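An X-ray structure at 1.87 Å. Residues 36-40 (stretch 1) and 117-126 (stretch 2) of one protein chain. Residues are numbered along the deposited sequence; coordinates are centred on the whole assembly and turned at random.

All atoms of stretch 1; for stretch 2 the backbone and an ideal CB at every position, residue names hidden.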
# COMPACT_ATOMS: atom_id res chain seq x y z
N HIS A 36 -9.60 7.60 2.47
CA HIS A 36 -9.14 6.44 3.26
C HIS A 36 -8.86 5.24 2.37
O HIS A 36 -9.25 5.27 1.21
CB HIS A 36 -10.20 6.12 4.31
CG HIS A 36 -10.05 6.89 5.58
ND1 HIS A 36 -11.05 7.69 6.08
CD2 HIS A 36 -9.02 6.97 6.44
CE1 HIS A 36 -10.64 8.23 7.21
NE2 HIS A 36 -9.40 7.81 7.45
N VAL A 37 -8.20 4.24 2.92
CA VAL A 37 -7.93 3.02 2.18
C VAL A 37 -8.62 1.86 2.87
O VAL A 37 -8.81 1.86 4.09
CB VAL A 37 -6.42 2.72 2.03
CG1 VAL A 37 -5.75 3.78 1.18
CG2 VAL A 37 -5.77 2.65 3.40
N SER A 38 -8.99 0.86 2.08
CA SER A 38 -9.76 -0.25 2.61
C SER A 38 -9.43 -1.52 1.81
O SER A 38 -8.42 -1.58 1.11
CB SER A 38 -11.26 0.09 2.59
OG SER A 38 -11.94 -0.72 3.52
N PHE A 39 -10.31 -2.50 1.95
CA PHE A 39 -10.14 -3.79 1.25
C PHE A 39 -11.40 -4.11 0.46
O PHE A 39 -12.45 -3.51 0.71
CB PHE A 39 -9.87 -4.90 2.26
CG PHE A 39 -8.50 -4.90 2.88
CD1 PHE A 39 -7.41 -5.40 2.19
CD2 PHE A 39 -8.32 -4.43 4.17
CE1 PHE A 39 -6.16 -5.41 2.77
CE2 PHE A 39 -7.06 -4.44 4.74
CZ PHE A 39 -5.99 -4.93 4.04
N CYS A 40 -11.27 -5.01 -0.51
CA CYS A 40 -12.42 -5.44 -1.34
C CYS A 40 -12.19 -6.90 -1.77
O CYS A 40 -11.04 -7.29 -1.90
CB CYS A 40 -12.60 -4.55 -2.55
SG CYS A 40 -14.32 -4.43 -3.13
N UNK A 117 0.18 -2.61 6.89
CA UNK A 117 -0.25 -3.65 7.82
C UNK A 117 -1.76 -3.60 7.93
O UNK A 117 -2.38 -2.55 7.77
CB UNK A 117 0.40 -3.48 9.19
N UNK A 118 -2.37 -4.76 8.19
CA UNK A 118 -3.77 -4.78 8.57
C UNK A 118 -3.97 -5.73 9.73
O UNK A 118 -3.29 -6.76 9.84
CB UNK A 118 -4.65 -5.18 7.39
N UNK A 119 -4.97 -5.42 10.55
CA UNK A 119 -5.20 -6.22 11.76
C UNK A 119 -5.74 -7.60 11.43
O UNK A 119 -5.12 -8.59 11.84
CB UNK A 119 -6.17 -5.50 12.70
N UNK A 120 -6.87 -7.65 10.77
CA UNK A 120 -7.49 -8.95 10.53
C UNK A 120 -8.99 -8.86 10.67
O UNK A 120 -9.45 -8.63 11.78
CB UNK A 120 -6.93 -10.00 11.49
N UNK A 121 -9.72 -8.96 9.56
CA UNK A 121 -11.19 -8.88 9.57
C UNK A 121 -11.62 -7.43 9.67
O UNK A 121 -12.83 -7.18 9.69
CB UNK A 121 -11.78 -9.69 10.73
N UNK A 122 -10.64 -6.53 9.71
CA UNK A 122 -10.91 -5.09 9.83
C UNK A 122 -10.69 -4.47 8.47
O UNK A 122 -9.79 -4.95 7.77
CB UNK A 122 -10.02 -4.43 10.89
N UNK A 123 -11.51 -3.50 8.11
CA UNK A 123 -11.33 -2.76 6.87
C UNK A 123 -10.36 -1.60 7.03
O UNK A 123 -10.21 -0.78 6.12
CB UNK A 123 -12.68 -2.24 6.37
N UNK A 124 -9.68 -1.53 8.18
CA UNK A 124 -8.72 -0.47 8.46
C UNK A 124 -7.32 -0.95 8.10
O UNK A 124 -6.94 -2.09 8.38
CB UNK A 124 -8.79 -0.04 9.93
N UNK A 125 -6.57 -0.05 7.46
CA UNK A 125 -5.18 -0.27 7.05
C UNK A 125 -4.32 0.69 7.85
O UNK A 125 -4.75 1.80 8.18
CB UNK A 125 -4.99 -0.07 5.55
N UNK A 126 -3.10 0.27 8.17
CA UNK A 126 -2.16 1.09 8.91
C UNK A 126 -0.74 0.74 8.48
O UNK A 126 -0.52 0.05 7.48
CB UNK A 126 -2.34 0.90 10.42

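Stretch 2 is a hairpin: its two ends pair through their backbones, with position 117 N donating to position 126 O (2.8 Å) and position 126 N to position 117 O (2.9 Å), and the loop between them passes the strand formed by stretch 1.

At position 117 the CA-to-CB bond points away, and nothing of stretch 1 lies within 5.5 Å of the ideal CB. Stretch 1 therefore sets no limit on size or polarity; the residue is Phe 117, which makes no contact with it.

At position 118 the CA-to-CB bond points toward stretch 1, and the ideal CB lies 3.6 Å from CZ of Phe 39. With an aromatic ring so near, a small or beta-branched residue such as alanine, serine, threonine or valine would suit, and extended backbone angles (-136/151) favour branching. The residue is Thr 118. Its OG1 approaches CE2 of Phe 39 to 3.3 Å, obliquely to the ring, and donates a hydrogen bond to O of position 124 (3.1 Å), so that the hydroxyl ties the two arms of the hairpin together while packing against the ring.

Position 119 points sideways into space free of stretch 1, where a polar chain would be at ease; it is Gln 119, whose end leads away. At position 120, phi/psi of 141/110 would jam a CB against the preceding carbonyl O, which calls for glycine, and Gly 120 is found. Position 121, with phi of 79°, favours glycine too, though asparagine could also adopt such a turn; it is Gly 121. Position 122 points sideways, with nothing of stretch 1 within 5.5 Å of its ideal CB, so stretch 1 would allow many residues. In Thr 122, OG1 makes a weak hydrogen bond to Gly 120 O (3.1 Å), while its backbone O lies 3.9 Å from CD2 of Phe 39.

At position 123 the backbone runs close to the strand, its CA 5.2 Å from Ser 38 CA. The CB points sideways, but the ideal CB is 3.3 Å from OG of Ser 38 and 5.0 Å from N of Phe 39. A short polar chain such as serine, asparagine or aspartate would suit a hydroxyl at this range. The residue is Asp 123. Ser 38 OG donates a hydrogen bond to the backbone O of Asp 123 (3.1 Å), and Ser 38 CA adds a CA-H...O contact to the same O (3.6 Å). The carboxylate OD2 also lies 3.2 Å from Ser 38 OG.

Position 124 points away, leaving room for a large side chain; the residue is Trp 124, whose side chain comes no nearer than 5.9 Å to stretch 1.

Position 125 faces stretch 1, its ideal CB 3.5 Å from Val 37 CG2 and 4.9 Å from Phe 39 CE2. This apolar setting suits valine, isoleucine or perhaps alanine. Val 125 packs its CB against Val 37 CG2 (3.5 Å) and its CG2 against Phe 39 CE2 (3.7 Å), bridging the two residues.

Position 126 points away and is unconstrained by stretch 1; Ala 126 does not touch it.

Stretch 2 (117-126) FTQGGTDWVA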
# COMPACT_ATOMS: atom_id res chain seq x y z
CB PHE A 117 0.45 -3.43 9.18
CG PHE A 117 -0.22 -4.09 10.36
CD1 PHE A 117 -1.26 -3.47 11.03
CD2 PHE A 117 0.25 -5.31 10.83
CE1 PHE A 117 -1.87 -4.08 12.13
CE2 PHE A 117 -0.34 -5.92 11.94
CZ PHE A 117 -1.40 -5.30 12.58
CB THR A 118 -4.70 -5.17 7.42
OG1 THR A 118 -6.07 -4.99 7.83
CG2 THR A 118 -4.50 -6.62 7.01
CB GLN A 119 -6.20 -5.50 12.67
CG GLN A 119 -5.99 -5.82 14.14
CD GLN A 119 -4.64 -5.38 14.64
OE1 GLN A 119 -4.32 -4.19 14.67
NE2 GLN A 119 -3.83 -6.34 15.06
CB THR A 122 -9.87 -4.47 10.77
OG1 THR A 122 -9.45 -5.49 11.66
CG2 THR A 122 -10.42 -3.30 11.56
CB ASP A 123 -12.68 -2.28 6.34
CG ASP A 123 -13.42 -3.35 5.56
OD1 ASP A 123 -13.52 -4.49 6.07
OD2 ASP A 123 -13.89 -3.06 4.44
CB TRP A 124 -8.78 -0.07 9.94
CG TRP A 124 -10.13 0.48 10.35
CD1 TRP A 124 -11.05 1.07 9.54
CD2 TRP A 124 -10.72 0.46 11.67
NE1 TRP A 124 -12.17 1.43 10.27
CE2 TRP A 124 -11.98 1.07 11.58
CE3 TRP A 124 -10.29 -0.01 12.92
CZ2 TRP A 124 -12.83 1.22 12.69
CZ3 TRP A 124 -11.13 0.14 14.02
CH2 TRP A 124 -12.39 0.76 13.90
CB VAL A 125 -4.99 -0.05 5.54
CG1 VAL A 125 -3.54 -0.35 5.08
CG2 VAL A 125 -6.00 -0.87 4.75
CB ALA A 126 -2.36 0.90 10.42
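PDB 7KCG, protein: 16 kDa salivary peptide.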